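Local coordinates for uncharacterized protein (Bacteroides eggerthii, PDB 4L3R) that is of unknown function but belongs to the DUF4847 family of the calycin clan, whose better-known members are antiparallel beta-barrels that often bind small ligands, at residues W15-I20 / E45-T50; T50-L55 / H73-N78; L115-K120 / Y131-N136. One frame throughout, in Å; residues are numbered along the deposited sequence. Where two conformers were deposited one is given.

Contact 1. Residues W15-I20 / E45-T50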
loop_
_atom_site.group_PDB
_atom_site.type_symbol
_atom_site.label_atom_id
_atom_site.label_comp_id
_atom_site.label_asym_id
_atom_site.label_seq_id
_atom_site.Cartn_x
_atom_site.Cartn_y
_atom_site.Cartn_z
ATOM N N TRP B 15 7.178 -7.171 -11.101
ATOM C CA TRP B 15 6.699 -8.246 -11.967
ATOM C C TRP B 15 7.385 -8.112 -13.310
ATOM O O TRP B 15 7.314 -7.048 -13.918
ATOM C CB TRP B 15 5.178 -8.174 -12.114
ATOM C CG TRP B 15 4.472 -8.521 -10.849
ATOM C CD1 TRP B 15 3.992 -7.651 -9.915
ATOM C CD2 TRP B 15 4.315 -9.831 -10.299
ATOM N NE1 TRP B 15 3.463 -8.346 -8.856
ATOM C CE2 TRP B 15 3.658 -9.688 -9.060
ATOM C CE3 TRP B 15 4.629 -11.119 -10.754
ATOM C CZ2 TRP B 15 3.297 -10.793 -8.271
ATOM C CZ3 TRP B 15 4.292 -12.205 -9.970
ATOM C CH2 TRP B 15 3.624 -12.042 -8.746
ATOM N N LYS B 16 8.086 -9.166 -13.752
ATOM C CA LYS B 16 8.815 -9.183 -15.019
ATOM C C LYS B 16 8.041 -10.020 -16.025
ATOM O O LYS B 16 7.703 -11.162 -15.721
ATOM C CB LYS B 16 10.234 -9.748 -14.797
ATOM C CG LYS B 16 11.073 -9.953 -16.064
ATOM C CD LYS B 16 11.489 -8.663 -16.748
ATOM C CE LYS B 16 12.209 -8.970 -18.040
ATOM N NZ LYS B 16 13.121 -7.870 -18.448
ATOM N N LEU B 17 7.772 -9.465 -17.221
ATOM C CA LEU B 17 7.057 -10.181 -18.271
ATOM C C LEU B 17 7.797 -11.447 -18.690
ATOM O O LEU B 17 8.997 -11.393 -18.948
ATOM C CB LEU B 17 6.885 -9.275 -19.499
ATOM C CG LEU B 17 6.057 -9.853 -20.646
ATOM C CD1 LEU B 17 4.575 -9.829 -20.306
ATOM C CD2 LEU B 17 6.357 -9.116 -21.946
ATOM N N SER B 18 7.083 -12.582 -18.740
ATOM C CA SER B 18 7.639 -13.872 -19.161
ATOM C C SER B 18 6.959 -14.420 -20.434
ATOM O O SER B 18 7.556 -15.259 -21.104
ATOM C CB SER B 18 7.510 -14.894 -18.036
ATOM O OG SER B 18 6.153 -15.081 -17.672
ATOM N N ARG B 19 5.732 -13.967 -20.770
ATOM C CA ARG B 19 5.005 -14.479 -21.930
ATOM C C ARG B 19 3.764 -13.646 -22.253
ATOM O O ARG B 19 3.217 -12.997 -21.362
ATOM C CB ARG B 19 4.561 -15.943 -21.666
ATOM C CG ARG B 19 3.751 -16.142 -20.396
ATOM C CD ARG B 19 3.732 -17.596 -19.961
ATOM N NE ARG B 19 2.838 -17.806 -18.816
ATOM C CZ ARG B 19 1.523 -18.023 -18.879
ATOM N NH1 ARG B 19 0.901 -18.070 -20.052
ATOM N NH2 ARG B 19 0.819 -18.193 -17.768
ATOM N N ILE B 20 3.338 -13.663 -23.529
ATOM C CA ILE B 20 2.089 -13.046 -24.010
ATOM C C ILE B 20 1.491 -14.057 -24.976
ATOM O O ILE B 20 1.960 -14.159 -26.100
ATOM C CB ILE B 20 2.219 -11.641 -24.638
ATOM C CG1 ILE B 20 3.084 -10.736 -23.766
ATOM C CG2 ILE B 20 0.809 -11.046 -24.841
ATOM C CD1 ILE B 20 3.094 -9.235 -24.152
ATOM N N GLU B 45 15.929 -9.572 -27.360
ATOM C CA GLU B 45 17.113 -8.907 -26.809
ATOM C C GLU B 45 16.679 -7.758 -25.898
ATOM O O GLU B 45 17.272 -7.573 -24.837
ATOM C CB GLU B 45 18.056 -8.405 -27.919
ATOM C CG GLU B 45 18.790 -9.518 -28.656
ATOM C CD GLU B 45 19.660 -10.428 -27.808
ATOM O OE1 GLU B 45 20.237 -9.949 -26.804
ATOM O OE2 GLU B 45 19.760 -11.630 -28.146
ATOM N N LEU B 46 15.619 -7.020 -26.276
ATOM C CA LEU B 46 15.073 -5.953 -25.431
ATOM C C LEU B 46 14.437 -6.547 -24.168
ATOM O O LEU B 46 14.513 -5.926 -23.110
ATOM C CB LEU B 46 14.051 -5.102 -26.206
ATOM C CG LEU B 46 14.660 -4.235 -27.314
ATOM C CD1 LEU B 46 13.609 -3.768 -28.284
ATOM C CD2 LEU B 46 15.413 -3.037 -26.734
ATOM N N LEU B 47 13.852 -7.761 -24.263
ATOM C CA LEU B 47 13.245 -8.443 -23.118
ATOM C C LEU B 47 14.303 -8.930 -22.114
ATOM O O LEU B 47 13.979 -9.042 -20.935
ATOM C CB LEU B 47 12.382 -9.626 -23.594
ATOM C CG LEU B 47 11.556 -10.371 -22.539
ATOM C CD1 LEU B 47 10.555 -9.444 -21.866
ATOM C CD2 LEU B 47 10.834 -11.552 -23.160
ATOM N N LYS B 48 15.549 -9.225 -22.557
ATOM C CA LYS B 48 16.634 -9.649 -21.645
ATOM C C LYS B 48 17.077 -8.506 -20.706
ATOM O O LYS B 48 17.636 -8.791 -19.642
ATOM C CB LYS B 48 17.869 -10.167 -22.412
ATOM C CG LYS B 48 17.733 -11.580 -22.970
ATOM C CD LYS B 48 18.997 -11.997 -23.735
ATOM C CE LYS B 48 18.894 -13.370 -24.367
ATOM N NZ LYS B 48 18.232 -13.336 -25.700
ATOM N N ILE B 49 16.868 -7.226 -21.104
ATOM C CA ILE B 49 17.249 -6.080 -20.273
ATOM C C ILE B 49 16.355 -6.089 -19.033
ATOM O O ILE B 49 15.134 -6.153 -19.162
ATOM C CB ILE B 49 17.181 -4.740 -21.060
ATOM C CG1 ILE B 49 18.247 -4.722 -22.187
ATOM C CG2 ILE B 49 17.385 -3.541 -20.116
ATOM C CD1 ILE B 49 18.048 -3.655 -23.271
ATOM N N THR B 50 16.970 -6.045 -17.841
ATOM C CA THR B 50 16.287 -6.139 -16.541
ATOM C C THR B 50 15.124 -5.151 -16.384
ATOM O O THR B 50 14.030 -5.560 -16.024
ATOM C CB THR B 50 17.312 -5.923 -15.400
ATOM O OG1 THR B 50 18.345 -6.900 -15.542
ATOM C CG2 THR B 50 16.685 -6.039 -14.003
#

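Contact 2. Residues T50-L55 / H73-N78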
loop_
_atom_site.group_PDB
_atom_site.type_symbol
_atom_site.label_atom_id
_atom_site.label_comp_id
_atom_site.label_asym_id
_atom_site.label_seq_id
_atom_site.Cartn_x
_atom_site.Cartn_y
_atom_site.Cartn_z
ATOM N N THR B 50 16.970 -6.045 -17.841
ATOM C CA THR B 50 16.287 -6.139 -16.541
ATOM C C THR B 50 15.124 -5.151 -16.384
ATOM O O THR B 50 14.030 -5.560 -16.024
ATOM C CB THR B 50 17.312 -5.923 -15.400
ATOM O OG1 THR B 50 18.345 -6.900 -15.542
ATOM C CG2 THR B 50 16.685 -6.039 -14.003
ATOM N N GLU B 51 15.376 -3.866 -16.631
ATOM C CA GLU B 51 14.386 -2.801 -16.454
ATOM C C GLU B 51 13.259 -2.803 -17.501
ATOM O O GLU B 51 12.262 -2.130 -17.264
ATOM C CB GLU B 51 15.063 -1.405 -16.420
ATOM C CG GLU B 51 15.805 -0.986 -17.688
ATOM C CD GLU B 51 17.309 -1.194 -17.686
ATOM O OE1 GLU B 51 17.769 -2.209 -17.114
ATOM O OE2 GLU B 51 18.019 -0.384 -18.323
ATOM N N ASN B 52 13.385 -3.526 -18.634
ATOM C CA ASN B 52 12.337 -3.550 -19.672
ATOM C C ASN B 52 11.243 -4.574 -19.385
ATOM O O ASN B 52 11.510 -5.640 -18.827
ATOM C CB ASN B 52 12.938 -3.828 -21.049
ATOM C CG ASN B 52 13.862 -2.742 -21.539
ATOM O OD1 ASN B 52 13.959 -1.675 -20.950
ATOM N ND2 ASN B 52 14.556 -2.978 -22.648
ATOM N N PHE B 53 10.002 -4.236 -19.789
ATOM C CA PHE B 53 8.792 -5.048 -19.637
ATOM C C PHE B 53 8.545 -5.419 -18.168
ATOM O O PHE B 53 8.345 -6.590 -17.831
ATOM C CB PHE B 53 8.839 -6.299 -20.531
ATOM C CG PHE B 53 9.053 -5.988 -21.994
ATOM C CD1 PHE B 53 7.973 -5.775 -22.839
ATOM C CD2 PHE B 53 10.333 -5.928 -22.527
ATOM C CE1 PHE B 53 8.173 -5.461 -24.181
ATOM C CE2 PHE B 53 10.533 -5.627 -23.874
ATOM C CZ PHE B 53 9.451 -5.412 -24.697
ATOM N N THR B 54 8.545 -4.396 -17.300
ATOM C CA THR B 54 8.298 -4.564 -15.871
ATOM C C THR B 54 6.916 -4.012 -15.512
ATOM O O THR B 54 6.364 -3.178 -16.238
ATOM C CB THR B 54 9.385 -3.892 -15.047
ATOM O OG1 THR B 54 9.404 -2.492 -15.329
ATOM C CG2 THR B 54 10.750 -4.505 -15.273
ATOM N N LEU B 55 6.369 -4.482 -14.394
ATOM C CA LEU B 55 5.061 -4.069 -13.884
ATOM C C LEU B 55 5.158 -3.965 -12.364
ATOM O O LEU B 55 5.736 -4.842 -11.722
ATOM C CB LEU B 55 3.990 -5.082 -14.339
ATOM C CG LEU B 55 2.579 -4.977 -13.736
ATOM C CD1 LEU B 55 1.850 -3.748 -14.260
ATOM C CD2 LEU B 55 1.765 -6.208 -14.087
ATOM N N HIS B 73 6.807 -0.356 -17.277
ATOM C CA HIS B 73 7.796 0.132 -18.223
ATOM C C HIS B 73 7.969 -0.925 -19.284
ATOM O O HIS B 73 8.248 -2.071 -18.948
ATOM C CB HIS B 73 9.119 0.455 -17.525
ATOM C CG HIS B 73 10.197 0.854 -18.483
ATOM N ND1 HIS B 73 11.367 0.138 -18.579
ATOM C CD2 HIS B 73 10.210 1.833 -19.417
ATOM C CE1 HIS B 73 12.084 0.733 -19.517
ATOM N NE2 HIS B 73 11.417 1.745 -20.064
ATOM N N ALA B 74 7.758 -0.557 -20.554
ATOM C CA ALA B 74 7.962 -1.455 -21.680
ATOM C C ALA B 74 9.411 -1.273 -22.165
ATOM O O ALA B 74 10.291 -1.905 -21.592
ATOM C CB ALA B 74 6.951 -1.168 -22.778
ATOM N N VAL B 75 9.678 -0.407 -23.161
ATOM C CA VAL B 75 11.040 -0.145 -23.637
ATOM C C VAL B 75 11.238 1.370 -23.608
ATOM O O VAL B 75 11.947 1.870 -22.733
ATOM C CB VAL B 75 11.302 -0.777 -25.035
ATOM C CG1 VAL B 75 12.710 -0.429 -25.539
ATOM C CG2 VAL B 75 11.104 -2.290 -24.989
ATOM N N LYS B 76 10.585 2.101 -24.522
ATOM C CA LYS B 76 10.637 3.567 -24.579
ATOM C C LYS B 76 9.411 4.212 -23.901
ATOM O O LYS B 76 9.465 5.402 -23.600
ATOM C CB LYS B 76 10.726 4.041 -26.040
ATOM C CG LYS B 76 11.919 3.462 -26.782
ATOM C CD LYS B 76 12.205 4.165 -28.103
ATOM C CE LYS B 76 11.093 4.013 -29.107
ATOM N NZ LYS B 76 11.518 4.425 -30.475
ATOM N N ALA B 77 8.322 3.449 -23.648
ATOM C CA ALA B 77 7.110 4.005 -23.049
ATOM C C ALA B 77 6.913 3.549 -21.601
ATOM O O ALA B 77 7.339 2.459 -21.215
ATOM C CB ALA B 77 5.893 3.626 -23.874
ATOM N N ASN B 78 6.233 4.398 -20.820
ATOM C CA ASN B 78 5.925 4.165 -19.412
ATOM C C ASN B 78 4.455 4.358 -19.112
ATOM O O ASN B 78 3.812 5.222 -19.700
ATOM C CB ASN B 78 6.709 5.152 -18.523
ATOM C CG ASN B 78 8.168 4.829 -18.393
ATOM O OD1 ASN B 78 8.553 3.941 -17.632
ATOM N ND2 ASN B 78 9.021 5.533 -19.127
#

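Contact 3. Residues L115-K120 / Y131-N136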
loop_
_atom_site.group_PDB
_atom_site.type_symbol
_atom_site.label_atom_id
_atom_site.label_comp_id
_atom_site.label_asym_id
_atom_site.label_seq_id
_atom_site.Cartn_x
_atom_site.Cartn_y
_atom_site.Cartn_z
ATOM N N LEU B 115 -2.085 -4.084 -21.292
ATOM C CA LEU B 115 -2.247 -3.698 -19.883
ATOM C C LEU B 115 -3.493 -2.854 -19.660
ATOM O O LEU B 115 -4.185 -3.080 -18.674
ATOM C CB LEU B 115 -1.008 -2.981 -19.349
ATOM C CG LEU B 115 0.160 -3.911 -19.033
ATOM C CD1 LEU B 115 1.441 -3.125 -18.916
ATOM C CD2 LEU B 115 -0.081 -4.700 -17.730
ATOM N N PHE B 116 -3.838 -1.952 -20.589
ATOM C CA PHE B 116 -5.048 -1.137 -20.429
ATOM C C PHE B 116 -6.330 -1.922 -20.751
ATOM O O PHE B 116 -7.414 -1.412 -20.469
ATOM C CB PHE B 116 -4.972 0.129 -21.294
ATOM C CG PHE B 116 -3.927 1.111 -20.812
ATOM C CD1 PHE B 116 -4.050 1.730 -19.572
ATOM C CD2 PHE B 116 -2.853 1.465 -21.624
ATOM C CE1 PHE B 116 -3.087 2.632 -19.127
ATOM C CE2 PHE B 116 -1.897 2.384 -21.183
ATOM C CZ PHE B 116 -2.016 2.954 -19.935
ATOM N N ASN B 117 -6.220 -3.141 -21.337
ATOM C CA ASN B 117 -7.356 -3.990 -21.666
ATOM C C ASN B 117 -7.486 -5.183 -20.710
ATOM O O ASN B 117 -8.273 -6.086 -21.007
ATOM C CB ASN B 117 -7.241 -4.498 -23.123
ATOM C CG ASN B 117 -7.401 -3.418 -24.163
ATOM O OD1 ASN B 117 -8.236 -2.521 -24.033
ATOM N ND2 ASN B 117 -6.664 -3.516 -25.260
ATOM N N VAL B 118 -6.765 -5.205 -19.564
ATOM C CA VAL B 118 -6.921 -6.308 -18.603
ATOM C C VAL B 118 -8.333 -6.271 -18.008
ATOM O O VAL B 118 -8.905 -5.188 -17.863
ATOM C CB VAL B 118 -5.862 -6.353 -17.465
ATOM C CG1 VAL B 118 -4.464 -6.570 -18.026
ATOM C CG2 VAL B 118 -5.922 -5.116 -16.552
ATOM N N PHE B 119 -8.908 -7.445 -17.716
ATOM C CA PHE B 119 -10.239 -7.541 -17.099
ATOM C C PHE B 119 -10.252 -8.502 -15.887
ATOM O O PHE B 119 -11.074 -8.299 -14.993
ATOM C CB PHE B 119 -11.307 -7.939 -18.127
ATOM C CG PHE B 119 -11.140 -9.290 -18.771
ATOM C CD1 PHE B 119 -10.362 -9.442 -19.908
ATOM C CD2 PHE B 119 -11.870 -10.382 -18.326
ATOM C CE1 PHE B 119 -10.244 -10.686 -20.531
ATOM C CE2 PHE B 119 -11.775 -11.616 -18.967
ATOM C CZ PHE B 119 -10.951 -11.762 -20.056
ATOM N N LYS B 120 -9.373 -9.531 -15.842
ATOM C CA LYS B 120 -9.291 -10.459 -14.705
ATOM C C LYS B 120 -7.864 -10.991 -14.569
ATOM O O LYS B 120 -7.036 -10.767 -15.451
ATOM C CB LYS B 120 -10.317 -11.616 -14.820
ATOM C CG LYS B 120 -10.055 -12.623 -15.946
ATOM C CD LYS B 120 -11.127 -13.718 -16.015
ATOM C CE LYS B 120 -10.773 -14.812 -16.999
ATOM N NZ LYS B 120 -11.807 -15.885 -17.050
ATOM N N TYR B 131 -5.389 -11.465 -17.695
ATOM C CA TYR B 131 -6.230 -11.749 -18.847
ATOM C C TYR B 131 -6.655 -10.433 -19.443
ATOM O O TYR B 131 -7.121 -9.567 -18.699
ATOM C CB TYR B 131 -7.455 -12.577 -18.438
ATOM C CG TYR B 131 -7.114 -13.997 -18.053
ATOM C CD1 TYR B 131 -6.476 -14.282 -16.850
ATOM C CD2 TYR B 131 -7.435 -15.062 -18.888
ATOM C CE1 TYR B 131 -6.140 -15.586 -16.502
ATOM C CE2 TYR B 131 -7.114 -16.373 -18.546
ATOM C CZ TYR B 131 -6.467 -16.632 -17.352
ATOM O OH TYR B 131 -6.149 -17.930 -17.035
ATOM N N PHE B 132 -6.506 -10.269 -20.769
ATOM C CA PHE B 132 -6.894 -9.033 -21.442
ATOM C C PHE B 132 -7.601 -9.336 -22.744
ATOM O O PHE B 132 -7.357 -10.388 -23.338
ATOM C CB PHE B 132 -5.664 -8.137 -21.678
ATOM C CG PHE B 132 -4.675 -8.630 -22.710
ATOM C CD1 PHE B 132 -3.657 -9.505 -22.358
ATOM C CD2 PHE B 132 -4.733 -8.176 -24.025
ATOM C CE1 PHE B 132 -2.727 -9.935 -23.310
ATOM C CE2 PHE B 132 -3.781 -8.579 -24.963
ATOM C CZ PHE B 132 -2.786 -9.457 -24.601
ATOM N N LYS B 133 -8.478 -8.419 -23.186
ATOM C CA LYS B 133 -9.205 -8.612 -24.436
ATOM C C LYS B 133 -8.475 -7.882 -25.576
ATOM O O LYS B 133 -8.106 -6.714 -25.442
ATOM C CB LYS B 133 -10.692 -8.198 -24.317
ATOM C CG LYS B 133 -11.008 -6.704 -24.221
ATOM C CD LYS B 133 -11.566 -6.154 -25.530
ATOM C CE LYS B 133 -11.909 -4.693 -25.424
ATOM N NZ LYS B 133 -12.623 -4.208 -26.631
ATOM N N ASP B 134 -8.226 -8.611 -26.683
ATOM C CA ASP B 134 -7.572 -8.108 -27.886
ATOM C C ASP B 134 -8.585 -8.287 -29.017
ATOM O O ASP B 134 -8.605 -9.322 -29.685
ATOM C CB ASP B 134 -6.251 -8.860 -28.135
ATOM C CG ASP B 134 -5.503 -8.449 -29.393
ATOM O OD1 ASP B 134 -5.612 -7.267 -29.793
ATOM O OD2 ASP B 134 -4.790 -9.301 -29.964
ATOM N N GLY B 135 -9.480 -7.312 -29.150
ATOM C CA GLY B 135 -10.568 -7.374 -30.115
ATOM C C GLY B 135 -11.609 -8.363 -29.627
ATOM O O GLY B 135 -12.077 -8.245 -28.489
ATOM N N ASN B 136 -11.921 -9.386 -30.446
ATOM C CA ASN B 136 -12.878 -10.438 -30.076
ATOM C C ASN B 136 -12.199 -11.607 -29.326
ATOM O O ASN B 136 -12.901 -12.522 -28.891
ATOM C CB ASN B 136 -13.601 -10.982 -31.326
ATOM C CG ASN B 136 -14.532 -9.992 -31.990
ATOM O OD1 ASN B 136 -14.586 -8.808 -31.639
ATOM N ND2 ASN B 136 -15.311 -10.464 -32.958
HETATM O O HOH W 1 -10.297 -1.980 -26.736
#

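Contact 1. Residues W15-I20 / E45-T50
K16 extends from strand 15-22 to the end of helix 37-48, where its NZ donates a 2.9 Å hydrogen bond to L47 O, tilted 26° from the carbonyl plane. N52 O is the other main acceptor; the bond from K16 NZ to T50 O is weak, at 3.5 Å. CG lies anti to the backbone N (chi1 174°) and a bend at chi2 brings CD near T50 O. A lysine suits this place: it spans the gap, and its charge is probably favoured by carbonyls at a helix C-terminus. Beneath this polar grip L47 CD1 rests on the strand, 3.8 Å from the backbone L17 O and 4.2 Å from L17 CD2, with F53 touching both leucines to complete the apolar packing. This fixes the helix beside one strand of the antiparallel sheet, ahead of a classic beta bulge where S18 and R19 both face G142. An alanine in place of this lysine would probably leave L47 O and N52 O without this donor and free the turn after the helix to move. On the solvent side the first side-chain bonds of K48, I49 and T50 point away from the strand; K48 NZ makes a 3.4 Å salt bridge with E45 OE2.

Contact 2. Residues T50-L55 / H73-N78
H73 ND1 donates to E51 O over 2.8 Å in a nearly straight bond (172°), and the acceptor lies practically in the imidazole plane. The nitrogen stands above the carbonyl plane of E51. CG is anti to the backbone N of H73 (chi1 175°), which carries it toward the turn before strand 54-61; there H73 CE1 lies 3.4 Å from N52 OD1. The main chains meet beside it: H73 N donates to T54 O, T54 N to H73 O, and F53 N to A74 O at 3.0 Å on a lone pair of that carbonyl. F53 and T54 together face H73, a G1 beta bulge. F53 takes the positive-phi place (phi 57°), often a glycine in this motif; its first side-chain bond points away from 73-78, yet the far rim of the ring still reaches V75. An aromatic suits this inner position: F53 CZ packs 3.5 Å from V75 CG2, A74 O lies over one ring face toward the rim, and F111 of helix 106-116 meets the ring edge-to-face.

Further out, N52 ND2 donates to L46 O, tying the turn to helix 37-48, while E103 OE2 accepts from V75 N and A77 N in the loop after strand 66-73. H73 NE2 makes a weak 2.7 Å bond to V75 O, so both ring nitrogens face carbonyl oxygens; such surroundings are consistent with a doubly protonated ring, though its charge is not seen.

Contact 3. Residues L115-K120 / Y131-N136
The beta hairpin of strands 118-123 and 127-134 begins here, where helix 106-116 gives way to its first strand, and the antiparallel pairing is interrupted by a beta bulge. V118 faces F132 as a non-hydrogen-bonded pair and K120 faces Y131 as a hydrogen-bonded one, so the register shifts by one residue across F119. The backbone ladder continues through the shift: K133 N donates to N117 O at 3.2 Å, F119 N to Y131 O at 2.9 Å, and Y131 N to K120 O. In the first of these the donor stands above the carbonyl plane.

V118 and F132 share the inner side of the strand pair, their side chains crossing at about a right angle with V118 CG1 4.2 Å from F132 CB. Branched and aromatic residues suit this buried place, where V118 also meets I93 and I95, and F132 meets M141. F119, the extra residue of the bulge, has its CG between the backbone N and the carbonyl carbon (chi1 63°), which leaves the ring beside the opposite strand, CD1 close to Y131 O. Y131 CB sits over one face of this ring, a CH-pi contact 4.3 Å from CB to the centroid, while the backbone of F132 comes to its edge.

On the partly exposed side K120 and Y131 pair, an amphipathic lysine matching an amphipathic tyrosine. Y131 OH bonds to E122, holding the far end of the ring. The extended lysine chain crosses the tyrosine obliquely and puts CE over one ring face, offset toward the rim, with K120 CE 3.8 Å from Y131 CD2.

Overall arrangement
The contacts follow one another along the chain, and all three reach the same antiparallel sheet. Contacts 1 and 2 are neighbours, their centres about 8 Å apart; they share T50 and lie on the adjacent strands 15-22 and 54-61, joined where W15 O meets L55 N. Contact 3 lies across the centre of the chain, about 19 Å from each, centre to centre. Inward side chains bridge that distance: I20 packs on F132, and L55 on L115 of helix 106-116. Backbone hydrogen bonding between F119 and I93 brings the two outermost strands, 118-123 and 92-96, together, consistent with the closed barrel expected of a calycin-clan protein.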